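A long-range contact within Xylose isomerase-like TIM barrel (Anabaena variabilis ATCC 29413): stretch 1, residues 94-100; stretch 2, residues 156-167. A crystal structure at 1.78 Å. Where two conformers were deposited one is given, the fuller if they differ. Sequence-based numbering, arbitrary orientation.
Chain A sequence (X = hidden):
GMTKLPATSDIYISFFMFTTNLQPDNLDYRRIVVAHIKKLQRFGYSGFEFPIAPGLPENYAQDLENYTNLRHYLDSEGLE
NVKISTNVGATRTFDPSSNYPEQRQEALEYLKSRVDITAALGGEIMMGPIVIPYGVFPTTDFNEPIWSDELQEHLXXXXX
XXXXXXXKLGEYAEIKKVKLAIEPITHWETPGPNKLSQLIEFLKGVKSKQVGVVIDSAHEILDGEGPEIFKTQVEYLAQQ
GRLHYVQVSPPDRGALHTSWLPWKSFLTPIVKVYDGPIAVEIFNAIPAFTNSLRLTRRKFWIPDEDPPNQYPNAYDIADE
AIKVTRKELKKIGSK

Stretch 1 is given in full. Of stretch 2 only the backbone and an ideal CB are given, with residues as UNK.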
# COMPACT_ATOMS: atom_id res chain seq x y z
N PHE A 94 16.52 -3.45 14.16
CA PHE A 94 16.93 -3.96 15.48
C PHE A 94 16.01 -5.08 15.85
O PHE A 94 15.13 -4.95 16.72
CB PHE A 94 16.92 -2.85 16.51
CG PHE A 94 17.78 -1.71 16.15
CD1 PHE A 94 19.16 -1.90 15.88
CD2 PHE A 94 17.24 -0.42 16.03
CE1 PHE A 94 19.97 -0.82 15.52
CE2 PHE A 94 18.06 0.66 15.67
CZ PHE A 94 19.42 0.46 15.42
N ASP A 95 16.23 -6.22 15.17
CA ASP A 95 15.39 -7.41 15.30
C ASP A 95 16.17 -8.60 15.89
O ASP A 95 16.97 -9.24 15.19
CB ASP A 95 14.77 -7.75 13.94
CG ASP A 95 13.85 -8.97 13.97
OD1 ASP A 95 13.55 -9.52 15.06
OD2 ASP A 95 13.43 -9.40 12.87
N PRO A 96 15.90 -8.92 17.17
CA PRO A 96 16.58 -10.05 17.80
C PRO A 96 16.16 -11.43 17.34
O PRO A 96 16.82 -12.39 17.70
CB PRO A 96 16.26 -9.86 19.29
CG PRO A 96 14.96 -9.19 19.31
CD PRO A 96 15.02 -8.23 18.14
N SER A 97 15.07 -11.51 16.57
CA SER A 97 14.57 -12.76 16.00
C SER A 97 15.07 -12.97 14.56
O SER A 97 14.62 -13.90 13.87
CB SER A 97 13.03 -12.77 16.04
OG SER A 97 12.48 -11.77 15.19
N SER A 98 16.01 -12.15 14.10
CA SER A 98 16.59 -12.29 12.76
C SER A 98 17.30 -13.63 12.60
O SER A 98 17.76 -14.18 13.57
CB SER A 98 17.61 -11.19 12.49
OG SER A 98 18.27 -11.38 11.24
N ASN A 99 17.35 -14.14 11.38
CA ASN A 99 18.15 -15.33 11.10
C ASN A 99 19.64 -15.02 11.04
O ASN A 99 20.42 -15.95 11.06
CB ASN A 99 17.79 -15.96 9.77
CG ASN A 99 16.44 -16.57 9.76
OD1 ASN A 99 15.91 -17.04 10.79
ND2 ASN A 99 15.86 -16.62 8.58
N TYR A 100 20.02 -13.73 10.99
CA TYR A 100 21.40 -13.32 10.81
C TYR A 100 22.06 -12.92 12.14
O TYR A 100 21.62 -11.95 12.80
CB TYR A 100 21.48 -12.18 9.76
CG TYR A 100 20.68 -12.53 8.52
CD1 TYR A 100 20.93 -13.74 7.81
CD2 TYR A 100 19.64 -11.70 8.07
CE1 TYR A 100 20.16 -14.10 6.68
CE2 TYR A 100 18.87 -12.05 6.94
CZ TYR A 100 19.15 -13.26 6.25
OH TYR A 100 18.41 -13.61 5.16
N UNK A 156 7.81 -19.76 14.64
CA UNK A 156 8.61 -20.72 15.45
C UNK A 156 10.10 -20.49 15.28
O UNK A 156 10.85 -20.56 16.25
CB UNK A 156 8.27 -22.16 15.06
N UNK A 157 10.50 -20.18 14.04
CA UNK A 157 11.92 -19.93 13.72
C UNK A 157 12.37 -18.60 14.35
O UNK A 157 13.44 -18.53 14.93
CB UNK A 157 12.14 -19.90 12.21
N UNK A 158 11.51 -17.58 14.27
CA UNK A 158 11.80 -16.26 14.83
C UNK A 158 11.92 -16.34 16.35
O UNK A 158 12.89 -15.82 16.93
CB UNK A 158 10.71 -15.26 14.44
N UNK A 159 10.99 -17.05 16.99
CA UNK A 159 11.06 -17.23 18.45
C UNK A 159 12.34 -18.00 18.86
O UNK A 159 13.00 -17.60 19.80
CB UNK A 159 9.82 -17.97 18.95
N UNK A 160 12.70 -19.06 18.13
CA UNK A 160 13.97 -19.81 18.40
C UNK A 160 15.22 -18.91 18.25
O UNK A 160 16.15 -18.98 19.09
CB UNK A 160 14.09 -21.00 17.45
N UNK A 161 15.23 -18.05 17.24
CA UNK A 161 16.32 -17.08 17.04
C UNK A 161 16.44 -16.10 18.19
O UNK A 161 17.54 -15.74 18.58
CB UNK A 161 16.11 -16.31 15.74
N UNK A 162 15.30 -15.64 18.71
CA UNK A 162 15.28 -14.58 19.73
C UNK A 162 15.55 -15.06 21.16
O UNK A 162 16.05 -14.28 21.98
CB UNK A 162 13.92 -13.88 19.70
N UNK A 163 15.24 -16.32 21.48
CA UNK A 163 15.34 -16.79 22.87
C UNK A 163 16.72 -16.57 23.53
O UNK A 163 16.77 -16.01 24.63
CB UNK A 163 15.00 -18.28 22.91
N UNK A 164 17.83 -17.00 22.87
CA UNK A 164 19.15 -16.76 23.48
C UNK A 164 19.52 -15.28 23.61
O UNK A 164 20.25 -14.94 24.53
CB UNK A 164 20.23 -17.47 22.65
N UNK A 165 19.00 -14.43 22.72
CA UNK A 165 19.28 -12.99 22.74
C UNK A 165 18.58 -12.34 23.92
O UNK A 165 19.19 -11.52 24.62
CB UNK A 165 18.84 -12.33 21.43
N UNK A 166 17.31 -12.70 24.13
CA UNK A 166 16.54 -12.19 25.27
C UNK A 166 17.13 -12.69 26.61
O UNK A 166 17.11 -11.94 27.61
CB UNK A 166 15.08 -12.62 25.15
N UNK A 167 17.67 -13.91 26.63
CA UNK A 167 18.28 -14.47 27.84
C UNK A 167 19.48 -13.57 28.22
O UNK A 167 19.62 -13.14 29.38
CB UNK A 167 18.72 -15.92 27.62

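Stretch 2 is helical, and stretch 1 meets it as a loop whose type I turn, Asp-95 to Ser-98, lies closest at Ser-97, with its CA 4.2 Å from the CA of position 162.

Position 156 has nothing of stretch 1 within 5.5 Å of its CB, so almost any helix-tolerant residue fits; it is Lys-156, which makes no contact with stretch 1. At 157 the CB points sideways, 4.9 Å from Asn-99 OD1, and many side chains could pass. Val-157 grazes the loop, its CG1 3.7 Å from Asn-99 OD1.

Position 158 is more demanding. Its CB points sideways, 3.8 Å from Ser-97 CB, while the carboxylate of Asp-95 lies further off and Ser-97 OG sits close to it. A long donor, preferably cationic, is called for: Lys or Arg, or Gln without the charge. The residue is Arg-158, which folds back through three m rotamers. Its NE donates to Ser-97 OG at 2.9 Å, and its NH2 forms a salt bridge with Asp-95 OD2 at 3.0 Å. Ser-97 OG in turn donates to Asp-95 OD1 over a very short 2.5 Å, so serine, acid and guanidinium form one network.

Positions 159 and 160 point away and leave the choice open; they are Tyr-159 and Ala-160.

At 161 the CB points straight at the loop, 3.4 Å from Ser-97 O and 3.5 Å from Ser-98 O, with Asn-99 OD1 beyond. Acceptors crowd this spot, so a short donor suits it: Asn, or perhaps Ser or Thr; an acid would be poorly matched. Asn-161, chi1 m, spends its amide on two acceptors, ND2 donating to Ser-97 O and to Asn-99 OD1, each at 2.7 Å.

Position 162 packs tightly: its CB is 3.9 Å from Ser-97 CA and 3.8 Å from Pro-96 O. Ala, Gly or Ser would respect that spacing. Ala-162 fits the close backbone approach, and its CA makes a CA-H...O contact with Pro-96 O at 3.4 Å.

Position 163 points away, so many side chains would do; it is Gln-163. At 164 the backbone N lacks a bond to the turn before, so a residue with no amide hydrogen costs nothing: Pro-164.

Position 165 faces the Pro-96 ring, its CB 4.2 Å from Pro-96 CB, inviting Val, Ile, Leu or Met. Ile-165 brings CG2 to 3.7 Å from Pro-96 CB. From 166, sideways, a longer side chain is needed to reach that ring, and an apolar one suits it: Leu-166 does, with CD2 4.2 Å from Pro-96 CG. Position 167 is unconstrained here: Asp-167.

Stretch 2 156-167: KVRYANAQPILD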
# COMPACT_ATOMS: atom_id res chain seq x y z
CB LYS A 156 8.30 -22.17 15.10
CG LYS A 156 6.88 -22.63 15.39
CD LYS A 156 6.70 -24.05 14.80
CE LYS A 156 5.29 -24.57 15.05
NZ LYS A 156 5.14 -25.96 14.57
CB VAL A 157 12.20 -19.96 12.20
CG1 VAL A 157 13.71 -19.73 11.91
CG2 VAL A 157 11.71 -21.24 11.59
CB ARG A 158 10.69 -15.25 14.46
CG ARG A 158 10.47 -15.08 12.94
CD ARG A 158 11.59 -14.31 12.23
NE ARG A 158 11.55 -12.91 12.64
CZ ARG A 158 10.73 -11.97 12.16
NH1 ARG A 158 9.89 -12.21 11.16
NH2 ARG A 158 10.78 -10.74 12.68
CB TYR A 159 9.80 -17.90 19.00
CG TYR A 159 8.53 -17.05 18.88
CD1 TYR A 159 8.53 -15.68 19.18
CD2 TYR A 159 7.32 -17.64 18.54
CE1 TYR A 159 7.34 -14.91 19.06
CE2 TYR A 159 6.13 -16.89 18.41
CZ TYR A 159 6.14 -15.54 18.69
OH TYR A 159 4.97 -14.84 18.58
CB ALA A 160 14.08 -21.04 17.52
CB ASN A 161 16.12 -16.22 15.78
CG ASN A 161 16.17 -17.00 14.48
OD1 ASN A 161 16.72 -18.10 14.43
ND2 ASN A 161 15.61 -16.41 13.41
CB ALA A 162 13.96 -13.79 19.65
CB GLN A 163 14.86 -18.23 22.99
CG GLN A 163 13.36 -18.37 22.92
CD GLN A 163 12.87 -19.80 22.72
OE1 GLN A 163 13.50 -20.58 22.01
NE2 GLN A 163 11.72 -20.14 23.32
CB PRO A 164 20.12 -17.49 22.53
CG PRO A 164 19.30 -18.25 21.59
CD PRO A 164 17.92 -17.73 21.59
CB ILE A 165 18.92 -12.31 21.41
CG1 ILE A 165 19.75 -12.90 20.24
CG2 ILE A 165 19.09 -10.76 21.52
CD1 ILE A 165 21.27 -12.59 20.29
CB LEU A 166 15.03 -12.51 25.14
CG LEU A 166 14.17 -11.53 24.33
CD1 LEU A 166 14.10 -10.16 25.04
CD2 LEU A 166 14.66 -11.32 22.95
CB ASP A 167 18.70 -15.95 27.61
CG ASP A 167 18.28 -16.89 28.74
OD1 ASP A 167 18.11 -16.45 29.90
OD2 ASP A 167 18.09 -18.11 28.44
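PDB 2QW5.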